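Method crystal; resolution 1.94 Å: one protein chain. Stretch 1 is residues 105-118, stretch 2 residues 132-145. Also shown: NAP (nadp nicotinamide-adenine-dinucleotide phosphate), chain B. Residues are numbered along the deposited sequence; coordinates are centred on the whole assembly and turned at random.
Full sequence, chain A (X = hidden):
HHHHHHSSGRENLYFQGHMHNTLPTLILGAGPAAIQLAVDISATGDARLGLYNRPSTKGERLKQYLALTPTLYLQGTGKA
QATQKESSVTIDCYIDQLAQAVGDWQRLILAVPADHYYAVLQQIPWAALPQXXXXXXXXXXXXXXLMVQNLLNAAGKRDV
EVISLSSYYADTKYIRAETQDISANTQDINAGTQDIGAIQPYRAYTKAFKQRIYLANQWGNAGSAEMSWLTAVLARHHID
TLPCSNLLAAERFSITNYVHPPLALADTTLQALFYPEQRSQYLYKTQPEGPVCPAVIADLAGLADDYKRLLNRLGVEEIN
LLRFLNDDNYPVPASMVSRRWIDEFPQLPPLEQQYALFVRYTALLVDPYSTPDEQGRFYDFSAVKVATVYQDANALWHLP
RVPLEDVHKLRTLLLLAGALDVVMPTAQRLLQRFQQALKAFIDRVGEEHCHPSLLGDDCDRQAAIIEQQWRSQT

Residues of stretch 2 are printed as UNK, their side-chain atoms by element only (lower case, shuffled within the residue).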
ATOM      1  N   TRP A 105      12.307   0.367 -50.471  1.00 33.43           N
ATOM      2  CA  TRP A 105      12.372   0.679 -49.055  1.00 29.15           C
ATOM      3  C   TRP A 105      13.787   0.475 -48.525  1.00 29.12           C
ATOM      4  O   TRP A 105      14.386  -0.587 -48.706  1.00 27.05           O
ATOM      5  CB  TRP A 105      11.391  -0.203 -48.259  1.00 30.43           C
ATOM      6  CG  TRP A 105      10.004  -0.147 -48.800  1.00 32.84           C
ATOM      7  CD1 TRP A 105       9.352  -1.128 -49.507  1.00 32.51           C
ATOM      8  CD2 TRP A 105       9.102   0.965 -48.731  1.00 32.18           C
ATOM      9  NE1 TRP A 105       8.092  -0.695 -49.858  1.00 31.63           N
ATOM     10  CE2 TRP A 105       7.914   0.582 -49.401  1.00 32.06           C
ATOM     11  CE3 TRP A 105       9.171   2.233 -48.143  1.00 31.81           C
ATOM     12  CZ2 TRP A 105       6.815   1.427 -49.513  1.00 35.09           C
ATOM     13  CZ3 TRP A 105       8.071   3.067 -48.248  1.00 35.58           C
ATOM     14  CH2 TRP A 105       6.914   2.661 -48.934  1.00 32.48           C
ATOM     15  N   GLN A 106      14.293   1.475 -47.804  1.00 27.95           N
ATOM     16  CA  GLN A 106      15.618   1.373 -47.200  1.00 31.77           C
ATOM     17  C   GLN A 106      15.594   1.182 -45.690  1.00 28.98           C
ATOM     18  O   GLN A 106      16.625   0.822 -45.113  1.00 29.23           O
ATOM     19  CB  GLN A 106      16.443   2.601 -47.560  1.00 30.81           C
ATOM     20  CG  GLN A 106      16.571   2.701 -49.088  1.00 33.65           C
ATOM     21  CD  GLN A 106      17.617   3.680 -49.537  1.00 36.67           C
ATOM     22  OE1 GLN A 106      18.543   3.989 -48.804  1.00 39.53           O
ATOM     23  NE2 GLN A 106      17.500   4.130 -50.781  1.00 39.69           N
ATOM     24  N   ARG A 107      14.447   1.370 -45.049  1.00 28.66           N
ATOM     25  CA  ARG A 107      14.329   1.188 -43.609  1.00 27.85           C
ATOM     26  C   ARG A 107      13.011   0.478 -43.349  1.00 28.15           C
ATOM     27  O   ARG A 107      11.957   0.889 -43.859  1.00 28.06           O
ATOM     28  CB  ARG A 107      14.413   2.544 -42.892  1.00 26.95           C
ATOM     29  CG  ARG A 107      14.198   2.492 -41.421  1.00 27.45           C
ATOM     30  CD  ARG A 107      14.056   3.886 -40.851  1.00 30.33           C
ATOM     31  NE  ARG A 107      15.264   4.692 -40.969  1.00 33.81           N
ATOM     32  CZ  ARG A 107      15.319   5.889 -41.553  1.00 36.40           C
ATOM     33  NH1 ARG A 107      14.239   6.427 -42.108  1.00 32.33           N
ATOM     34  NH2 ARG A 107      16.457   6.570 -41.562  1.00 40.47           N
ATOM     35  N   LEU A 108      13.094  -0.635 -42.621  1.00 28.65           N
ATOM     36  CA  LEU A 108      11.932  -1.284 -42.043  1.00 30.43           C
ATOM     37  C   LEU A 108      11.910  -1.028 -40.540  1.00 30.62           C
ATOM     38  O   LEU A 108      12.942  -1.134 -39.860  1.00 30.38           O
ATOM     39  CB  LEU A 108      11.933  -2.791 -42.282  1.00 34.19           C
ATOM     40  CG  LEU A 108      12.064  -3.277 -43.715  1.00 38.53           C
ATOM     41  CD1 LEU A 108      11.940  -4.794 -43.710  1.00 38.14           C
ATOM     42  CD2 LEU A 108      11.016  -2.619 -44.604  1.00 42.52           C
ATOM     43  N   ILE A 109      10.740  -0.673 -40.027  1.00 24.41           N
ATOM     44  CA  ILE A 109      10.552  -0.515 -38.585  1.00 22.96           C
ATOM     45  C   ILE A 109       9.524  -1.551 -38.143  1.00 27.23           C
ATOM     46  O   ILE A 109       8.390  -1.571 -38.646  1.00 28.37           O
ATOM     47  CB  ILE A 109      10.127   0.911 -38.199  1.00 25.96           C
ATOM     48  CG1 ILE A 109      11.147   1.938 -38.751  1.00 29.02           C
ATOM     49  CG2 ILE A 109       9.996   0.997 -36.663  1.00 30.37           C
ATOM     50  CD1 ILE A 109      10.835   3.397 -38.495  1.00 35.36           C
ATOM     51  N   LEU A 110       9.924  -2.438 -37.223  1.00 30.83           N
ATOM     52  CA  LEU A 110       9.008  -3.455 -36.693  1.00 30.34           C
ATOM     53  C   LEU A 110       8.259  -2.834 -35.537  1.00 27.46           C
ATOM     54  O   LEU A 110       8.815  -2.623 -34.464  1.00 29.14           O
ATOM     55  CB  LEU A 110       9.745  -4.720 -36.268  1.00 27.24           C
ATOM     56  CG  LEU A 110      10.054  -5.632 -37.454  1.00 36.77           C
ATOM     57  CD1 LEU A 110      10.976  -6.767 -37.069  1.00 42.72           C
ATOM     58  CD2 LEU A 110       8.781  -6.223 -37.962  1.00 41.47           C
ATOM     59  N   ALA A 111       7.007  -2.479 -35.805  1.00 30.49           N
ATOM     60  CA  ALA A 111       6.083  -1.959 -34.817  1.00 27.15           C
ATOM     61  C   ALA A 111       5.045  -2.985 -34.395  1.00 32.06           C
ATOM     62  O   ALA A 111       4.017  -2.601 -33.831  1.00 33.75           O
ATOM     63  CB  ALA A 111       5.365  -0.718 -35.345  1.00 31.07           C
ATOM     64  N   VAL A 112       5.276  -4.268 -34.673  1.00 26.60           N
ATOM     65  CA  VAL A 112       4.455  -5.352 -34.128  1.00 25.31           C
ATOM     66  C   VAL A 112       5.091  -5.731 -32.789  1.00 29.78           C
ATOM     67  O   VAL A 112       6.247  -5.336 -32.536  1.00 27.18           O
ATOM     68  CB  VAL A 112       4.396  -6.567 -35.063  1.00 23.37           C
ATOM     69  CG1 VAL A 112       3.663  -6.258 -36.383  1.00 27.85           C
ATOM     70  CG2 VAL A 112       5.795  -7.136 -35.279  1.00 24.75           C
ATOM     71  N   PRO A 113       4.426  -6.493 -31.915  1.00 33.20           N
ATOM     72  CA  PRO A 113       5.066  -6.858 -30.645  1.00 26.80           C
ATOM     73  C   PRO A 113       6.251  -7.776 -30.885  1.00 26.09           C
ATOM     74  O   PRO A 113       6.300  -8.531 -31.859  1.00 26.38           O
ATOM     75  CB  PRO A 113       3.949  -7.574 -29.865  1.00 36.13           C
ATOM     76  CG  PRO A 113       2.679  -7.179 -30.546  1.00 34.98           C
ATOM     77  CD  PRO A 113       3.039  -6.987 -31.982  1.00 28.79           C
ATOM     78  N   ALA A 114       7.209  -7.731 -29.959  1.00 27.56           N
ATOM     79  CA  ALA A 114       8.453  -8.464 -30.183  1.00 29.04           C
ATOM     80  C   ALA A 114       8.232  -9.963 -30.351  1.00 30.05           C
ATOM     81  O   ALA A 114       9.042 -10.627 -31.001  1.00 25.52           O
ATOM     82  CB  ALA A 114       9.446  -8.223 -29.047  1.00 27.44           C
ATOM     83  N   ASP A 115       7.195 -10.540 -29.731  1.00 29.48           N
ATOM     84  CA  ASP A 115       7.053 -11.986 -29.875  1.00 28.49           C
ATOM     85  C   ASP A 115       6.541 -12.383 -31.261  1.00 25.80           C
ATOM     86  O   ASP A 115       6.311 -13.581 -31.522  1.00 28.31           O
ATOM     87  CB  ASP A 115       6.131 -12.548 -28.761  1.00 23.59           C
ATOM     88  CG  ASP A 115       4.715 -12.003 -28.838  1.00 29.26           C
ATOM     89  OD1 ASP A 115       4.553 -10.803 -29.163  1.00 31.45           O
ATOM     90  OD2 ASP A 115       3.755 -12.773 -28.557  1.00 33.56           O
ATOM     91  N   HIS A 116       6.344 -11.402 -32.144  1.00 26.77           N
ATOM     92  CA  HIS A 116       5.917 -11.622 -33.519  1.00 29.75           C
ATOM     93  C   HIS A 116       6.962 -11.169 -34.538  1.00 28.05           C
ATOM     94  O   HIS A 116       6.699 -11.235 -35.745  1.00 28.35           O
ATOM     95  CB  HIS A 116       4.587 -10.907 -33.778  1.00 26.83           C
ATOM     96  CG  HIS A 116       3.420 -11.592 -33.140  1.00 35.60           C
ATOM     97  ND1 HIS A 116       2.661 -12.531 -33.808  1.00 40.59           N
ATOM     98  CD2 HIS A 116       2.909 -11.517 -31.881  1.00 37.74           C
ATOM     99  CE1 HIS A 116       1.729 -12.999 -32.993  1.00 44.84           C
ATOM    100  NE2 HIS A 116       1.855 -12.395 -31.821  1.00 39.26           N
ATOM    101  N   TYR A 117       8.150 -10.760 -34.090  1.00 27.02           N
ATOM    102  CA  TYR A 117       9.216 -10.417 -35.037  1.00 25.85           C
ATOM    103  C   TYR A 117       9.536 -11.606 -35.922  1.00 26.09           C
ATOM    104  O   TYR A 117       9.690 -11.462 -37.130  1.00 27.81           O
ATOM    105  CB  TYR A 117      10.478 -10.012 -34.306  1.00 22.27           C
ATOM    106  CG  TYR A 117      10.432  -8.674 -33.582  1.00 30.72           C
ATOM    107  CD1 TYR A 117       9.377  -7.781 -33.763  1.00 28.01           C
ATOM    108  CD2 TYR A 117      11.456  -8.304 -32.733  1.00 26.36           C
ATOM    109  CE1 TYR A 117       9.350  -6.570 -33.117  1.00 28.04           C
ATOM    110  CE2 TYR A 117      11.434  -7.106 -32.091  1.00 28.98           C
ATOM    111  CZ  TYR A 117      10.383  -6.224 -32.296  1.00 28.46           C
ATOM    112  OH  TYR A 117      10.352  -4.995 -31.654  1.00 31.40           O
ATOM    113  N   TYR A 118       9.670 -12.792 -35.324  1.00 28.29           N
ATOM    114  CA  TYR A 118      10.102 -13.954 -36.092  1.00 30.73           C
ATOM    115  C   TYR A 118       9.110 -14.254 -37.199  1.00 33.24           C
ATOM    116  O   TYR A 118       9.491 -14.386 -38.375  1.00 28.84           O
ATOM    117  CB  TYR A 118      10.259 -15.167 -35.187  1.00 27.66           C
ATOM    118  CG  TYR A 118      10.563 -16.467 -35.901  1.00 29.53           C
ATOM    119  CD1 TYR A 118      11.825 -16.696 -36.449  1.00 33.49           C
ATOM    120  CD2 TYR A 118       9.595 -17.470 -36.038  1.00 29.54           C
ATOM    121  CE1 TYR A 118      12.119 -17.887 -37.109  1.00 33.56           C
ATOM    122  CE2 TYR A 118       9.888 -18.669 -36.698  1.00 30.76           C
ATOM    123  CZ  TYR A 118      11.151 -18.861 -37.231  1.00 35.04           C
ATOM    124  OH  TYR A 118      11.476 -20.035 -37.875  1.00 41.95           O
ATOM    125  N   UNK A 132      17.703  -2.127 -48.960  1.00 29.08           N
ATOM    126  CA  UNK A 132      17.472  -2.159 -47.528  1.00 29.11           C
ATOM    127  C   UNK A 132      18.755  -1.828 -46.772  1.00 27.60           C
ATOM    128  O   UNK A 132      19.782  -2.484 -46.960  1.00 29.51           O
ATOM    129  c   UNK A 132      16.317  -5.126 -45.304  1.00 31.17           C
ATOM    130  c   UNK A 132      16.683  -3.676 -45.613  1.00 28.06           C
ATOM    131  c   UNK A 132      16.957  -3.542 -47.118  1.00 31.45           C
ATOM    132  c   UNK A 132      15.568  -2.715 -45.171  1.00 27.88           C
ATOM    133  N   UNK A 133      18.685  -0.817 -45.897  1.00 28.06           N
ATOM    134  CA  UNK A 133      19.820  -0.411 -45.069  1.00 29.16           C
ATOM    135  C   UNK A 133      19.648  -0.655 -43.569  1.00 31.93           C
ATOM    136  O   UNK A 133      20.659  -0.789 -42.863  1.00 28.29           O
ATOM    137  c   UNK A 133      20.813   3.042 -46.599  1.00 46.59           C
ATOM    138  c   UNK A 133      20.098   1.086 -45.238  1.00 30.16           C
ATOM    139  c   UNK A 133      22.326   3.217 -46.737  1.00 60.47           C
ATOM    140  c   UNK A 133      20.380   1.566 -46.658  1.00 42.47           C
ATOM    141  n   UNK A 133      22.742   3.377 -48.180  1.00 59.09           N
ATOM    142  N   UNK A 134      18.425  -0.632 -43.040  1.00 30.16           N
ATOM    143  CA  UNK A 134      18.267  -0.736 -41.597  1.00 27.91           C
ATOM    144  C   UNK A 134      16.943  -1.396 -41.226  1.00 28.18           C
ATOM    145  O   UNK A 134      15.915  -1.250 -41.902  1.00 27.17           O
ATOM    146  o   UNK A 134      17.313   1.450 -41.424  1.00 41.42           O
ATOM    147  c   UNK A 134      18.366   0.638 -40.953  1.00 31.13           C
ATOM    148  N   UNK A 135      16.987  -2.115 -40.112  1.00 26.12           N
ATOM    149  CA  UNK A 135      15.817  -2.709 -39.505  1.00 26.53           C
ATOM    150  C   UNK A 135      15.787  -2.274 -38.048  1.00 27.26           C
ATOM    151  O   UNK A 135      16.725  -2.560 -37.297  1.00 28.49           O
ATOM    152  c   UNK A 135      14.731  -4.826 -38.801  1.00 25.25           C
ATOM    153  c   UNK A 135      15.760  -4.660 -41.083  1.00 24.73           C
ATOM    154  c   UNK A 135      15.851  -4.237 -39.608  1.00 27.41           C
ATOM    155  N   UNK A 136      14.728  -1.575 -37.658  1.00 23.14           N
ATOM    156  CA  UNK A 136      14.605  -1.013 -36.317  1.00 24.10           C
ATOM    157  C   UNK A 136      13.540  -1.790 -35.559  1.00 28.78           C
ATOM    158  O   UNK A 136      12.435  -1.994 -36.067  1.00 27.88           O
ATOM    159  c   UNK A 136      15.013   2.674 -37.484  1.00 35.97           C
ATOM    160  c   UNK A 136      15.357   1.243 -37.171  1.00 31.61           C
ATOM    161  c   UNK A 136      14.161   1.072 -34.972  1.00 29.66           C
ATOM    162  c   UNK A 136      14.268   0.486 -36.372  1.00 25.18           C
ATOM    163  N   UNK A 137      13.865  -2.176 -34.319  1.00 29.11           N
ATOM    164  CA  UNK A 137      12.968  -2.926 -33.438  1.00 29.43           C
ATOM    165  C   UNK A 137      12.380  -1.907 -32.447  1.00 30.46           C
ATOM    166  O   UNK A 137      13.051  -1.443 -31.514  1.00 27.01           O
ATOM    167  c   UNK A 137      13.638  -5.466 -34.956  1.00 29.35           C
ATOM    168  c   UNK A 137      14.481  -4.995 -33.784  1.00 29.94           C
ATOM    169  c   UNK A 137      15.075  -6.176 -33.070  1.00 31.79           C
ATOM    170  c   UNK A 137      13.737  -4.074 -32.788  1.00 27.69           C
ATOM    171  N   UNK A 138      11.128  -1.513 -32.706  1.00 28.14           N
ATOM    172  CA  UNK A 138      10.559  -0.358 -32.032  1.00 27.08           C
ATOM    173  C   UNK A 138      10.414  -0.601 -30.533  1.00 32.40           C
ATOM    174  O   UNK A 138      10.635   0.317 -29.733  1.00 32.43           O
ATOM    175  c   UNK A 138       8.526   1.269 -32.088  1.00 31.90           C
ATOM    176  c   UNK A 138       9.305   2.525 -32.413  1.00 34.35           C
ATOM    177  c   UNK A 138       9.212   0.004 -32.661  1.00 26.51           C
ATOM    178  c   UNK A 138       7.116   1.412 -32.639  1.00 31.67           C
ATOM    179  N   UNK A 139      10.033  -1.822 -30.125  1.00 28.90           N
ATOM    180  CA  UNK A 139       9.896  -2.162 -28.702  1.00 29.49           C
ATOM    181  C   UNK A 139      10.414  -3.583 -28.511  1.00 29.88           C
ATOM    182  O   UNK A 139       9.650  -4.550 -28.481  1.00 31.76           O
ATOM    183  o   UNK A 139       8.466  -2.125 -26.784  1.00 38.34           O
ATOM    184  c   UNK A 139       8.468  -2.029 -28.205  1.00 36.96           C
ATOM    185  N   UNK A 140      11.714  -3.693 -28.325  1.00 34.97           N
ATOM    186  CA  UNK A 140      12.407  -4.960 -28.386  1.00 34.53           C
ATOM    187  C   UNK A 140      12.190  -5.800 -27.127  1.00 35.07           C
ATOM    188  O   UNK A 140      11.665  -5.344 -26.106  1.00 36.12           O
ATOM    189  c   UNK A 140      13.892  -4.697 -28.574  1.00 30.50           C
ATOM    190  o   UNK A 140      14.454  -5.644 -29.436  1.00 45.55           O
ATOM    191  N   UNK A 141      12.640  -7.048 -27.200  1.00 33.73           N
ATOM    192  CA  UNK A 141      12.810  -7.904 -26.033  1.00 31.15           C
ATOM    193  C   UNK A 141      14.262  -8.360 -26.007  1.00 33.29           C
ATOM    194  O   UNK A 141      14.990  -8.243 -26.998  1.00 31.26           O
ATOM    195  c   UNK A 141      11.868  -9.108 -26.070  1.00 28.77           C
ATOM    196  o   UNK A 141      11.980  -9.889 -24.879  1.00 34.35           O
ATOM    197  N   UNK A 142      14.672  -8.925 -24.878  1.00 26.10           N
ATOM    198  CA  UNK A 142      16.006  -9.508 -24.796  1.00 27.83           C
ATOM    199  C   UNK A 142      16.134 -10.671 -25.774  1.00 30.70           C
ATOM    200  O   UNK A 142      15.345 -11.621 -25.730  1.00 27.60           O
ATOM    201  c   UNK A 142      16.299  -9.999 -23.383  1.00 27.85           C
ATOM    202  c   UNK A 142      16.823  -8.910 -22.442  1.00 32.72           C
ATOM    203  s   UNK A 142      16.882  -9.396 -20.672  1.00 33.65           S
ATOM    204  c   UNK A 142      15.175  -9.200 -20.190  1.00 37.59           C
ATOM    205  N   UNK A 143      17.161 -10.602 -26.629  1.00 32.09           N
ATOM    206  CA  UNK A 143      17.410 -11.604 -27.647  1.00 27.57           C
ATOM    207  C   UNK A 143      16.861 -11.238 -29.008  1.00 29.50           C
ATOM    208  O   UNK A 143      17.256 -11.847 -30.012  1.00 27.05           O
ATOM    209  N   UNK A 144      15.992 -10.233 -29.067  1.00 25.79           N
ATOM    210  CA  UNK A 144      15.381  -9.861 -30.333  1.00 27.05           C
ATOM    211  C   UNK A 144      16.446  -9.554 -31.381  1.00 30.29           C
ATOM    212  O   UNK A 144      16.360 -10.017 -32.522  1.00 25.49           O
ATOM    213  c   UNK A 144      14.466  -8.661 -30.130  1.00 25.04           C
ATOM    214  o   UNK A 144      13.365  -9.025 -29.331  1.00 29.17           O
ATOM    215  N   UNK A 145      17.459  -8.777 -31.004  1.00 30.95           N
ATOM    216  CA  UNK A 145      18.427  -8.319 -31.979  1.00 30.98           C
ATOM    217  C   UNK A 145      19.278  -9.458 -32.510  1.00 30.30           C
ATOM    218  O   UNK A 145      19.531  -9.536 -33.701  1.00 27.57           O
TER
HETATM  219  PA  NAP B 501      -0.166  -3.296 -30.855  1.00 40.99           P
HETATM  220  O1A NAP B 501       1.053  -3.726 -30.138  1.00 47.08           O
HETATM  221  O2A NAP B 501      -1.458  -3.636 -30.066  1.00 49.63           O
HETATM  222  O5B NAP B 501      -0.168  -4.039 -32.321  1.00 36.38           O
HETATM  223  C5B NAP B 501       0.764  -3.484 -33.276  1.00 36.76           C
HETATM  224  C4B NAP B 501       0.588  -4.256 -34.597  1.00 39.24           C
HETATM  225  O4B NAP B 501       0.880  -5.752 -34.277  1.00 37.63           O
HETATM  226  C3B NAP B 501      -0.618  -4.194 -35.035  1.00 37.80           C
HETATM  227  O3B NAP B 501      -0.639  -4.154 -36.497  1.00 34.87           O
HETATM  228  C2B NAP B 501      -1.331  -5.598 -34.559  1.00 35.36           C
HETATM  229  O2B NAP B 501      -2.425  -5.945 -35.477  1.00 38.28           O
HETATM  230  C1B NAP B 501      -0.415  -6.495 -34.624  1.00 37.53           C
HETATM  231  N9A NAP B 501      -0.623  -7.400 -33.492  1.00 36.71           N
HETATM  232  C8A NAP B 501      -0.860  -7.248 -32.178  1.00 35.35           C
HETATM  233  N7A NAP B 501      -0.980  -8.494 -31.696  1.00 35.54           N
HETATM  234  C5A NAP B 501      -0.815  -9.380 -32.728  1.00 37.87           C
HETATM  235  C6A NAP B 501      -0.847 -10.751 -32.686  1.00 39.24           C
HETATM  236  N6A NAP B 501      -1.069 -11.754 -31.643  1.00 39.44           N
HETATM  237  N1A NAP B 501      -0.656 -11.449 -33.820  1.00 40.16           N
HETATM  238  C2A NAP B 501      -0.419 -10.792 -35.006  1.00 39.74           C
HETATM  239  N3A NAP B 501      -0.389  -9.429 -35.041  1.00 39.37           N
HETATM  240  C4A NAP B 501      -0.587  -8.720 -33.872  1.00 37.37           C
HETATM  241  O3  NAP B 501      -0.079  -1.653 -31.054  1.00 47.03           O
HETATM  242  PN  NAP B 501       0.965  -0.573 -30.455  1.00 41.30           P
HETATM  243  O1N NAP B 501       1.107   0.424 -31.520  1.00 42.54           O
HETATM  244  O2N NAP B 501       0.288  -0.013 -29.180  1.00 39.81           O
HETATM  245  O5D NAP B 501       2.444  -1.184 -29.980  1.00 43.31           O
HETATM  246  C5D NAP B 501       3.594  -1.129 -30.864  1.00 43.10           C
HETATM  247  C4D NAP B 501       4.771  -1.753 -30.087  1.00 41.94           C
HETATM  248  O4D NAP B 501       5.084  -0.876 -28.790  1.00 37.80           O
HETATM  249  C3D NAP B 501       4.536  -2.966 -29.629  1.00 44.95           C
HETATM  250  O3D NAP B 501       5.886  -3.638 -29.539  1.00 47.24           O
HETATM  251  C2D NAP B 501       4.040  -2.812 -28.186  1.00 47.80           C
HETATM  252  O2D NAP B 501       4.451  -3.882 -27.474  1.00 45.56           O
HETATM  253  C1D NAP B 501       4.843  -1.583 -27.720  1.00 44.57           C
HETATM  254  N1N NAP B 501       4.149  -0.718 -26.735  1.00 44.62           N
HETATM  255  C2N NAP B 501       3.324   0.284 -27.112  1.00 41.43           C
HETATM  256  C3N NAP B 501       2.723   1.090 -26.118  1.00 45.94           C
HETATM  257  C7N NAP B 501       1.769   2.241 -26.504  1.00 43.32           C
HETATM  258  O7N NAP B 501       1.632   3.175 -25.818  1.00 49.85           O
HETATM  259  N7N NAP B 501       1.055   2.116 -27.747  1.00 38.15           N
HETATM  260  C4N NAP B 501       2.961   0.855 -24.793  1.00 48.05           C
HETATM  261  C5N NAP B 501       3.776  -0.146 -24.426  1.00 50.45           C
HETATM  262  C6N NAP B 501       4.388  -0.940 -25.403  1.00 48.80           C
HETATM  263  P2B NAP B 501      -3.973  -5.288 -35.234  1.00 42.89           P
HETATM  264  O1X NAP B 501      -4.644  -6.122 -34.165  1.00 43.55           O
HETATM  265  O2X NAP B 501      -3.866  -3.874 -34.773  1.00 37.57           O
HETATM  266  O3X NAP B 501      -4.759  -5.419 -36.518  1.00 40.43           O
HETATM  267  O   HOH W   1       8.281  -3.456 -31.833  1.00 33.15           O
HETATM  268  O   HOH W   2      11.602 -10.910 -30.568  1.00 35.19           O
HETATM  269  O   HOH W   3       7.125  -5.825 -27.841  1.00 38.61           O

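Position 132 carries four carbons forked at the second; one fork tip lies 3.8 Å from CG of Leu 108. This is Leu 132, its CD1 making that contact although its CA-to-CB bond points away.

Position 133 has four carbons in a row ending in nitrogen; its backbone N donates to Gln 106 O (2.7 Å), and a carbon of the chain lies 3.3 Å from Gln 106 OE1. It is Lys 133, that carbon CD.

Position 134 bears one carbon and one oxygen, the latter 3.3 Å from Arg 107 CG: Ser 134. Its N also donates to Gln 106 O (3.1 Å), and its O accepts from Leu 108 N (3.0 Å).

Position 135 has three carbons branched at CB, one tip 4.4 Å from Leu 108 CB, hence Val 135.

Position 136 has four carbons, forked at the first; the end of its two-carbon arm reaches Arg 107 CD at 3.7 Å and Ile 109 CG1 at 4.1 Å. This defines Ile 136.

Position 137 has four carbons forked at the second. One tip packs against Leu 110 CD1 (3.6 Å) and sits 4.3 Å from the Tyr 117 ring centroid, 23° off the normal, a CH-pi contact over the face. It is Leu 137, the tip CD2.

Position 138 repeats that fork, a tip 3.9 Å from Ala 111 CB, giving Leu 138.

Position 139 shows one carbon and one oxygen, its backbone O 3.7 Å from Ala 114 CB: Ser 139.

Position 140 has one carbon and one oxygen, the oxygen near the Tyr 117 ring edge: Ser 140.

Position 141, one carbon and one oxygen, has CB 3.9 Å from Ala 114 CB, hence Ser 141.

Position 142, two carbons, sulfur and a carbon, unbranched, beyond reach of stretch 1, is Met 142.

Position 143 has no side-chain atoms; at phi/psi 97/-14, a CB would jam against the preceding carbonyl. It is Gly 143.

Position 144, one carbon and one oxygen, the oxygen 3.9 Å from Tyr 117 CE2, is Ser 144.

Position 145, without side-chain atoms, is Gly 145.

The contact is a parallel strand pair, its axes 16° apart. This register lets Leu 108 and Leu 110 each use both N and O toward the partner strand, while side-chain alternation puts Ile 109 with Ile 136 on one face and Leu 110 with Leu 137 on the other. Beyond the strands, water 1 donates to Leu 110 O (2.8 Å from its O) and accepts from Tyr 117 OH (2.6 Å) and Ser 139 N (2.9 Å), tying the end of strand 107-110 and the Tyr 117 hydroxyl to the loop after strand 134-137.

Stretch 2 (132-145) LKSVILLSSSMGSG
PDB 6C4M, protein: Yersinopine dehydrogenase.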